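Local coordinates for tail spike protein gp49 (Pseudomonas phage LKA1, PDB 4RU4) that probably cleaves the O-specific polysaccharide of its Pseudomonas host as a trimeric, calcium-binding tailspike lyase during phage entry, at residues 242-246 / 268-274; 220-224 / 245-249; 481-487 / 508-513; 471-475 / 502-506. Residue numbers count along the deposited sequence, not the author numbering.

Interaction 1 (242-246 / 268-274); sequences NNAGV and GDDYGII. With EDO (1,2-ethanediol), chain U.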
# COMPACT_ATOMS: atom_id res chain seq x y z
N ASN B 242 -8.47 6.93 31.05
CA ASN B 242 -7.40 6.38 31.87
C ASN B 242 -6.19 5.96 31.02
O ASN B 242 -5.78 6.70 30.11
CB ASN B 242 -7.93 5.24 32.75
CG ASN B 242 -7.13 5.08 34.06
OD1 ASN B 242 -6.00 4.59 34.07
ND2 ASN B 242 -7.74 5.49 35.17
N ASN B 243 -5.60 4.80 31.31
CA ASN B 243 -4.30 4.48 30.72
C ASN B 243 -4.29 3.84 29.33
O ASN B 243 -3.51 4.26 28.49
CB ASN B 243 -3.43 3.65 31.67
CG ASN B 243 -1.94 3.78 31.35
OD1 ASN B 243 -1.36 4.86 31.46
ND2 ASN B 243 -1.32 2.69 30.95
N ALA B 244 -5.15 2.84 29.08
CA ALA B 244 -5.14 2.15 27.78
C ALA B 244 -6.51 1.63 27.42
O ALA B 244 -7.10 0.87 28.18
CB ALA B 244 -4.16 0.99 27.78
N GLY B 245 -7.02 2.04 26.26
CA GLY B 245 -8.28 1.50 25.79
C GLY B 245 -8.19 -0.01 25.65
O GLY B 245 -8.99 -0.73 26.22
N VAL B 246 -7.21 -0.48 24.88
CA VAL B 246 -6.98 -1.92 24.67
C VAL B 246 -5.49 -2.16 24.88
O VAL B 246 -4.67 -1.46 24.30
CB VAL B 246 -7.37 -2.36 23.24
CG1 VAL B 246 -7.10 -3.84 23.03
CG2 VAL B 246 -8.85 -2.07 22.99
N GLY B 268 -1.78 10.21 32.32
CA GLY B 268 -0.66 9.28 32.31
C GLY B 268 -0.20 9.02 30.89
O GLY B 268 -0.24 9.90 30.04
N ASP B 269 0.20 7.78 30.61
CA ASP B 269 0.67 7.44 29.28
C ASP B 269 -0.42 7.52 28.22
O ASP B 269 -0.12 7.76 27.07
CB ASP B 269 1.28 6.05 29.29
CG ASP B 269 2.60 5.99 30.05
OD1 ASP B 269 3.23 7.06 30.27
OD2 ASP B 269 3.01 4.87 30.41
N ASP B 270 -1.67 7.29 28.61
CA ASP B 270 -2.84 7.62 27.80
C ASP B 270 -2.79 7.10 26.35
O ASP B 270 -2.74 7.90 25.39
CB ASP B 270 -3.11 9.13 27.88
CG ASP B 270 -3.38 9.60 29.33
OD1 ASP B 270 -3.42 8.74 30.25
OD2 ASP B 270 -3.56 10.82 29.56
N TYR B 271 -2.78 5.77 26.23
CA TYR B 271 -2.79 5.05 24.95
C TYR B 271 -4.19 4.67 24.49
O TYR B 271 -5.09 4.44 25.30
CB TYR B 271 -2.04 3.73 25.08
CG TYR B 271 -0.65 3.81 25.63
CD1 TYR B 271 0.35 4.44 24.92
CD2 TYR B 271 -0.32 3.23 26.85
CE1 TYR B 271 1.66 4.51 25.40
CE2 TYR B 271 1.00 3.29 27.34
CZ TYR B 271 1.98 3.94 26.60
OH TYR B 271 3.28 4.03 27.04
N GLY B 272 -4.36 4.55 23.18
CA GLY B 272 -5.63 4.04 22.63
C GLY B 272 -5.54 2.52 22.62
O GLY B 272 -6.16 1.85 23.43
N ILE B 273 -4.75 1.98 21.67
CA ILE B 273 -4.40 0.56 21.62
C ILE B 273 -2.89 0.44 21.82
O ILE B 273 -2.12 1.13 21.13
CB ILE B 273 -4.73 -0.05 20.24
CG1 ILE B 273 -6.19 0.19 19.88
CG2 ILE B 273 -4.44 -1.56 20.19
CD1 ILE B 273 -6.50 0.07 18.32
N ILE B 274 -2.46 -0.40 22.74
CA ILE B 274 -1.04 -0.62 22.93
C ILE B 274 -0.68 -2.10 22.85
O ILE B 274 -1.36 -2.98 23.43
CB ILE B 274 -0.47 0.02 24.23
CG1 ILE B 274 1.00 -0.39 24.41
CG2 ILE B 274 -1.33 -0.36 25.46
CD1 ILE B 274 1.82 0.54 25.19
C1 EDO U . 7.15 0.87 27.07
O1 EDO U . 8.16 1.32 27.97
C2 EDO U . 5.78 1.21 27.66
O2 EDO U . 4.75 0.93 26.72
O HOH W 1 1.53 2.94 30.83
O HOH W 2 1.00 6.22 33.02
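Main-chain hydrogen bonds hold 242-246 and 268-274 in parallel register, with N243 beside D270 and V246 beside I273. Y271 N donates to N243 O (2.8 Å), G245 N to Y271 O (3.2 Å), V246 N to G272 O (2.9 Å) and I274 N to V246 O (2.9 Å). Two CA-H...O contacts, A244 CA to Y271 O and I273 CA to V246 O, both 3.4 Å, fill in between. The bonding continues through a corner that both segments turn together, at G245-V246 and G272-I273. A side chain on G245 would clash with G272 O, so the tight stacking of the two corners depends on glycine there.

Side-chain polar contacts gather before the corner. N243 OD1 accepts a weak bond from D269 N (3.4 Å), and two waters link the same residues, one joining N243 ND2 to D269 OD2, the other N243 OD1 to D269 N. D270 turns its carboxylate to R291 in a salt bridge.

Apolar contacts are sparse: A244 CB meets I274 CG2 at 3.9 Å, and V246 CB meets I273 CG2 at 4.3 Å. A 1,2-ethanediol molecule, probably from the crystallisation liquor, lies by Y271 OH and I274 CD1.

These are successive coils of the pectin lyase-like parallel beta-helix: V246 and I273 pack on I256 and I261 of strands 254-257 and 260-263, while Y271 and I274 touch A296 of strand 296-298.

Interaction 2 (220-224 / 245-249); sequences MNGLL and GVYFA
Two main-chain hydrogen bonds set the parallel pairing of 220-224 with 245-249: Y247 N donates to L223 O at 2.8 Å, and L223 N donates to G245 O at 3.0 Å. L223 thus bonds through both its N and its O to the residues on either side of V246. CA-H...O contacts of 3.4 Å, V246 CA to L223 O and L224 CA to Y247 O, accompany them. The register places G222, L223 and L224 opposite G245, V246 and Y247, with CA-CA separations of 4.7 to 4.9 Å. G222 (phi/psi -74/-59) and G245 (-59/-55) form the bend, and the residues after them are extended. A CB on G222 would lie only 2.5 Å from G245 O, leaving no room for a side chain.

Corners stacked in register, with side chains aligned from coil to coil, fit the parallel beta-helix of this pectin lyase-like domain. One face carries L223 (t, p in the conformer given) and V246 (t), where L223 CD2 approaches V246 CG1 at 4.3 Å; this face turns to V233 and I256 of the strands across the interior. On the other face, L224 (t, p) lays CD1 3.9 Å from Y247 CB. The Y247 ring (chi1 t, chi2 -25°) presents its edge to N221 OD1, with CD2 at 3.7 Å, while N221 ND2 bonds to S110 OG. Further along, the rings of F248 and F275 meet with their planes about 25° apart.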
# COMPACT_ATOMS: atom_id res chain seq x y z
N MET B 220 -7.70 0.98 34.64
CA MET B 220 -6.51 1.32 33.86
C MET B 220 -6.69 0.96 32.41
O MET B 220 -6.25 1.69 31.53
CB MET B 220 -5.26 0.60 34.36
CG MET B 220 -4.92 0.92 35.78
SD MET B 220 -3.14 0.85 36.03
CE MET B 220 -2.76 -0.82 35.52
N ASN B 221 -7.30 -0.21 32.16
CA ASN B 221 -7.47 -0.69 30.81
C ASN B 221 -8.92 -0.94 30.52
O ASN B 221 -9.68 -1.37 31.40
CB ASN B 221 -6.76 -2.03 30.65
CG ASN B 221 -5.33 -1.98 31.08
OD1 ASN B 221 -4.55 -1.16 30.58
ND2 ASN B 221 -4.96 -2.84 32.03
N GLY B 222 -9.32 -0.71 29.27
CA GLY B 222 -10.65 -1.12 28.83
C GLY B 222 -10.64 -2.62 28.68
O GLY B 222 -11.42 -3.32 29.33
N LEU B 223 -9.77 -3.12 27.82
CA LEU B 223 -9.60 -4.56 27.64
C LEU B 223 -8.12 -4.91 27.77
O LEU B 223 -7.28 -4.26 27.13
CB LEU B 223 -10.12 -4.98 26.27
CG LEU B 223 -9.72 -6.34 25.73
CD1 LEU B 223 -10.23 -7.48 26.61
CD2 LEU B 223 -10.27 -6.47 24.32
N LEU B 224 -7.81 -5.92 28.59
CA LEU B 224 -6.44 -6.42 28.73
C LEU B 224 -6.41 -7.89 28.31
O LEU B 224 -7.18 -8.67 28.84
CB LEU B 224 -5.99 -6.36 30.19
CG LEU B 224 -4.64 -7.05 30.44
CD1 LEU B 224 -3.50 -6.33 29.73
CD2 LEU B 224 -4.36 -7.15 31.95
N GLY B 245 -7.02 2.04 26.26
CA GLY B 245 -8.28 1.50 25.79
C GLY B 245 -8.19 -0.01 25.65
O GLY B 245 -8.99 -0.73 26.22
N VAL B 246 -7.21 -0.48 24.88
CA VAL B 246 -6.98 -1.92 24.67
C VAL B 246 -5.49 -2.16 24.88
O VAL B 246 -4.67 -1.46 24.30
CB VAL B 246 -7.37 -2.36 23.24
CG1 VAL B 246 -7.10 -3.84 23.03
CG2 VAL B 246 -8.85 -2.07 22.99
N TYR B 247 -5.15 -3.14 25.70
CA TYR B 247 -3.76 -3.45 25.98
C TYR B 247 -3.54 -4.92 25.72
O TYR B 247 -4.09 -5.75 26.43
CB TYR B 247 -3.44 -3.12 27.44
CG TYR B 247 -1.97 -3.16 27.84
CD1 TYR B 247 -1.04 -3.93 27.15
CD2 TYR B 247 -1.52 -2.41 28.91
CE1 TYR B 247 0.30 -3.96 27.53
CE2 TYR B 247 -0.18 -2.42 29.29
CZ TYR B 247 0.72 -3.21 28.59
OH TYR B 247 2.05 -3.22 28.98
N PHE B 248 -2.72 -5.23 24.71
CA PHE B 248 -2.25 -6.58 24.47
C PHE B 248 -0.84 -6.70 25.06
O PHE B 248 0.05 -5.92 24.70
CB PHE B 248 -2.18 -6.89 22.96
CG PHE B 248 -3.53 -6.95 22.28
CD1 PHE B 248 -4.38 -8.02 22.49
CD2 PHE B 248 -3.90 -5.97 21.37
CE1 PHE B 248 -5.63 -8.09 21.85
CE2 PHE B 248 -5.14 -6.03 20.70
CZ PHE B 248 -5.99 -7.10 20.93
N ALA B 249 -0.64 -7.67 25.96
CA ALA B 249 0.66 -7.83 26.61
C ALA B 249 1.16 -9.25 26.33
O ALA B 249 0.45 -10.21 26.63
CB ALA B 249 0.55 -7.60 28.12

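Interaction 3 (481-487 / 508-513); sequences PEYLIVE and APMRMP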
# COMPACT_ATOMS: atom_id res chain seq x y z
N PRO B 481 29.66 7.86 7.37
CA PRO B 481 28.52 7.30 6.63
C PRO B 481 28.97 6.60 5.36
O PRO B 481 29.99 6.99 4.80
CB PRO B 481 27.69 8.54 6.27
CG PRO B 481 28.10 9.60 7.30
CD PRO B 481 29.60 9.33 7.47
N GLU B 482 28.25 5.57 4.93
CA GLU B 482 28.43 5.01 3.59
C GLU B 482 27.83 5.90 2.51
O GLU B 482 28.27 5.86 1.36
CB GLU B 482 27.82 3.61 3.48
CG GLU B 482 28.56 2.56 4.30
CD GLU B 482 27.83 1.20 4.33
OE1 GLU B 482 26.65 1.11 3.89
OE2 GLU B 482 28.46 0.22 4.79
N TYR B 483 26.81 6.68 2.83
CA TYR B 483 26.24 7.55 1.79
C TYR B 483 25.43 8.69 2.37
O TYR B 483 24.86 8.59 3.46
CB TYR B 483 25.33 6.77 0.81
CG TYR B 483 24.16 6.02 1.45
CD1 TYR B 483 22.92 6.64 1.63
CD2 TYR B 483 24.30 4.68 1.83
CE1 TYR B 483 21.85 5.94 2.19
CE2 TYR B 483 23.25 3.98 2.40
CZ TYR B 483 22.02 4.62 2.56
OH TYR B 483 20.97 3.92 3.10
N LEU B 484 25.39 9.75 1.59
CA LEU B 484 24.59 10.92 1.91
C LEU B 484 24.02 11.41 0.57
O LEU B 484 24.73 11.96 -0.26
CB LEU B 484 25.51 11.95 2.57
CG LEU B 484 25.07 13.36 2.88
CD1 LEU B 484 23.63 13.33 3.30
CD2 LEU B 484 25.97 13.87 4.04
N ILE B 485 22.73 11.17 0.37
CA ILE B 485 22.13 11.31 -0.97
C ILE B 485 20.91 12.22 -0.91
O ILE B 485 20.02 12.01 -0.08
CB ILE B 485 21.73 9.91 -1.51
CG1 ILE B 485 22.99 9.12 -1.84
CG2 ILE B 485 20.81 10.03 -2.76
CD1 ILE B 485 22.75 7.60 -2.06
N VAL B 486 20.92 13.25 -1.75
CA VAL B 486 19.75 14.09 -2.02
C VAL B 486 19.49 14.06 -3.53
O VAL B 486 20.36 14.40 -4.29
CB VAL B 486 19.99 15.56 -1.56
CG1 VAL B 486 18.80 16.45 -1.93
CG2 VAL B 486 20.22 15.61 -0.07
N GLU B 487 18.28 13.67 -3.96
CA GLU B 487 18.06 13.44 -5.38
C GLU B 487 16.58 13.51 -5.74
O GLU B 487 15.71 13.16 -4.94
CB GLU B 487 18.59 12.06 -5.80
CG GLU B 487 17.90 10.89 -5.03
CD GLU B 487 18.47 9.51 -5.38
OE1 GLU B 487 19.52 9.44 -6.08
OE2 GLU B 487 17.85 8.49 -4.97
N ALA B 508 31.46 12.44 3.99
CA ALA B 508 30.75 11.25 3.51
C ALA B 508 30.69 11.22 1.99
O ALA B 508 30.72 12.28 1.36
CB ALA B 508 29.33 11.25 4.08
N PRO B 509 30.58 10.03 1.38
CA PRO B 509 30.37 10.01 -0.08
C PRO B 509 28.99 10.61 -0.38
O PRO B 509 27.99 10.08 0.12
CB PRO B 509 30.36 8.52 -0.41
CG PRO B 509 31.05 7.85 0.76
CD PRO B 509 30.62 8.67 1.94
N MET B 510 28.95 11.68 -1.17
CA MET B 510 27.72 12.42 -1.41
C MET B 510 27.23 12.28 -2.82
O MET B 510 28.04 12.21 -3.74
CB MET B 510 27.96 13.92 -1.20
CG MET B 510 28.16 14.31 0.23
SD MET B 510 28.50 16.08 0.26
CE MET B 510 28.75 16.27 2.03
N ARG B 511 25.91 12.28 -2.98
CA ARG B 511 25.26 12.53 -4.26
C ARG B 511 24.33 13.74 -4.10
O ARG B 511 23.49 13.75 -3.19
CB ARG B 511 24.48 11.29 -4.74
CG ARG B 511 23.88 11.43 -6.11
CD ARG B 511 23.00 10.23 -6.47
NE ARG B 511 23.66 8.98 -6.22
CZ ARG B 511 23.06 7.87 -5.79
NH1 ARG B 511 21.74 7.78 -5.60
NH2 ARG B 511 23.81 6.81 -5.59
N MET B 512 24.53 14.79 -4.92
CA MET B 512 23.75 16.03 -4.82
C MET B 512 23.26 16.40 -6.22
O MET B 512 23.93 16.07 -7.22
CB MET B 512 24.59 17.19 -4.24
CG MET B 512 25.06 16.95 -2.80
SD MET B 512 23.69 17.15 -1.64
CE MET B 512 24.07 15.89 -0.42
N PRO B 513 22.09 17.05 -6.31
CA PRO B 513 21.40 17.23 -7.60
C PRO B 513 22.21 18.09 -8.57
O PRO B 513 23.04 18.89 -8.14
CB PRO B 513 20.12 17.98 -7.21
CG PRO B 513 19.93 17.75 -5.72
CD PRO B 513 21.32 17.58 -5.17
O HOH W 3 19.29 6.43 -3.90
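R511 lays one face of its guanidinium against the end of I485, with CD1 of I485 3.7 Å from NH1 of R511, and meets E487 at the edge: NH1 of R511 and OE1 of E487 form a salt bridge of 2.8 Å. A water also bonds to E487 OE2 and, weakly, to R511 NH1. Within the same chain the guanidinium also pairs with the carboxyl terminus at V602, and E487 OE2 bonds to S457. R511 NH2 bonds as well to L489 O of a second subunit, which places this face at a subunit interface.

Beneath these side chains strands 484-487 and 510-513 run parallel, 4.8 Å apart and at 15°. L484 N donates to P509 O, R511 N to L484 O and V486 N to R511 O, each at 3.0 Å. This is how the coiled beta-helix hands over to strand 510-522, which in turn pairs antiparallel with 590-600 of the C-terminal part. On the opposite face, L484 CG lies 4.2 Å from M510 CG, and M512 CE reaches V486 CG2 at 3.9 Å; L484 packs on L470 and L472, and V486 on L470. Prolines border the pair: P509 CD rests 3.4 Å from P481 O, and P513 CD 3.4 Å from V486 O.

Interaction 4 (471-475 / 502-506); sequences QLDIT and AGGFA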
# COMPACT_ATOMS: atom_id res chain seq x y z
N GLN B 471 20.09 19.08 7.54
CA GLN B 471 20.89 19.74 8.56
C GLN B 471 21.50 18.59 9.38
O GLN B 471 20.78 17.90 10.11
CB GLN B 471 19.99 20.62 9.43
CG GLN B 471 20.66 21.14 10.68
CD GLN B 471 21.54 22.33 10.40
OE1 GLN B 471 21.23 23.16 9.54
NE2 GLN B 471 22.66 22.41 11.10
N LEU B 472 22.80 18.36 9.20
CA LEU B 472 23.47 17.19 9.79
C LEU B 472 24.56 17.65 10.76
O LEU B 472 25.59 18.18 10.34
CB LEU B 472 24.07 16.29 8.69
CG LEU B 472 23.06 15.89 7.59
CD1 LEU B 472 23.73 15.16 6.43
CD2 LEU B 472 21.89 15.04 8.15
N ASP B 473 24.33 17.43 12.05
CA ASP B 473 25.13 18.06 13.10
C ASP B 473 25.76 17.02 13.99
O ASP B 473 25.30 15.87 14.07
CB ASP B 473 24.24 18.89 14.02
CG ASP B 473 23.72 20.11 13.34
OD1 ASP B 473 24.52 20.78 12.67
OD2 ASP B 473 22.51 20.37 13.46
N ILE B 474 26.81 17.45 14.69
CA ILE B 474 27.45 16.60 15.68
C ILE B 474 27.69 17.37 16.97
O ILE B 474 28.47 18.32 17.01
CB ILE B 474 28.78 16.06 15.15
CG1 ILE B 474 28.55 15.32 13.82
CG2 ILE B 474 29.43 15.17 16.24
CD1 ILE B 474 29.79 14.75 13.18
N THR B 475 27.00 16.97 18.03
CA THR B 475 27.26 17.51 19.35
C THR B 475 28.33 16.66 20.04
O THR B 475 29.28 17.19 20.61
CB THR B 475 25.96 17.56 20.18
OG1 THR B 475 25.07 18.50 19.58
CG2 THR B 475 26.22 17.97 21.63
N ALA B 502 28.28 18.57 9.15
CA ALA B 502 29.43 18.78 10.02
C ALA B 502 30.25 17.49 10.19
O ALA B 502 29.72 16.38 10.10
CB ALA B 502 28.98 19.32 11.36
N GLY B 503 31.55 17.65 10.45
CA GLY B 503 32.40 16.52 10.76
C GLY B 503 32.35 15.38 9.75
O GLY B 503 32.52 15.61 8.54
N GLY B 504 32.11 14.16 10.22
CA GLY B 504 32.10 13.02 9.32
C GLY B 504 30.99 13.03 8.27
O GLY B 504 31.10 12.37 7.24
N PHE B 505 29.91 13.78 8.53
CA PHE B 505 28.89 13.99 7.50
C PHE B 505 29.49 14.77 6.34
O PHE B 505 29.14 14.52 5.19
CB PHE B 505 27.69 14.78 8.03
CG PHE B 505 26.80 14.00 8.97
CD1 PHE B 505 26.10 12.87 8.53
CD2 PHE B 505 26.63 14.40 10.29
CE1 PHE B 505 25.27 12.16 9.37
CE2 PHE B 505 25.78 13.71 11.16
CZ PHE B 505 25.11 12.58 10.70
N ALA B 506 30.37 15.72 6.64
CA ALA B 506 30.95 16.57 5.59
C ALA B 506 31.85 15.77 4.65
O ALA B 506 31.98 16.11 3.49
CB ALA B 506 31.72 17.77 6.19
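The loop 502-506 leaves strand 497-501, an edge strand, within this chain, of a parallel six-stranded sheet along one side of the beta-helix, and curls back over its neighbour, strand 468-474. A502, just past the strand, still bonds to that neighbour: its N donates to L472 O at 3.0 Å, and its CB lies 4.4 Å from D473 CA. I474 then takes over, with CD1 3.5 Å from A502 O. At G503 the chain bends, with a positive phi (53/-128), and CD1 of I474 lies 4.0 Å from G503 CA; a CB there would strike that methyl, so both conformation and packing suit glycine. G504 opens a turn with helical backbone angles and brings its N to within 3.8 Å of I474 CD1.

F505 turns its side chain toward the strand. L472 CB sits over one face of its ring in a CH-pi contact, 3.7 Å from the centroid and 20° off the normal; D473 O meets the ring edge at CE2 (3.7 Å), and I474 CG1 lies 4.1 Å from CD2. T479 and P481 also touch F505, which is buried. In the turn, F505 N bonds weakly to A502 O at 3.0 Å, and A506 N donates to G503 O at 2.9 Å.

Interactions 1 and 2 are consecutive steps of one stack, sharing G245 and V246, with centres 7 Å apart; A244 N to M220 O and F248 N to I274 O, each 2.9 Å, are probable hydrogen bonds that knit the three coils. Interactions 3 and 4 lie beyond the chain's centre, their centres about 41 and 38 Å from that of interaction 1. Their segments alternate along the chain and their centres are 13 Å apart: L484 CD2 packs against L472 CD1 (3.5 Å) and F505 O (3.4 Å), while P481 CD meets G504 O at 3.4 Å. Together they finish the beta-helix whose earlier coils interactions 1 and 2 build. All four lie away from the calcium site at G368 and D394.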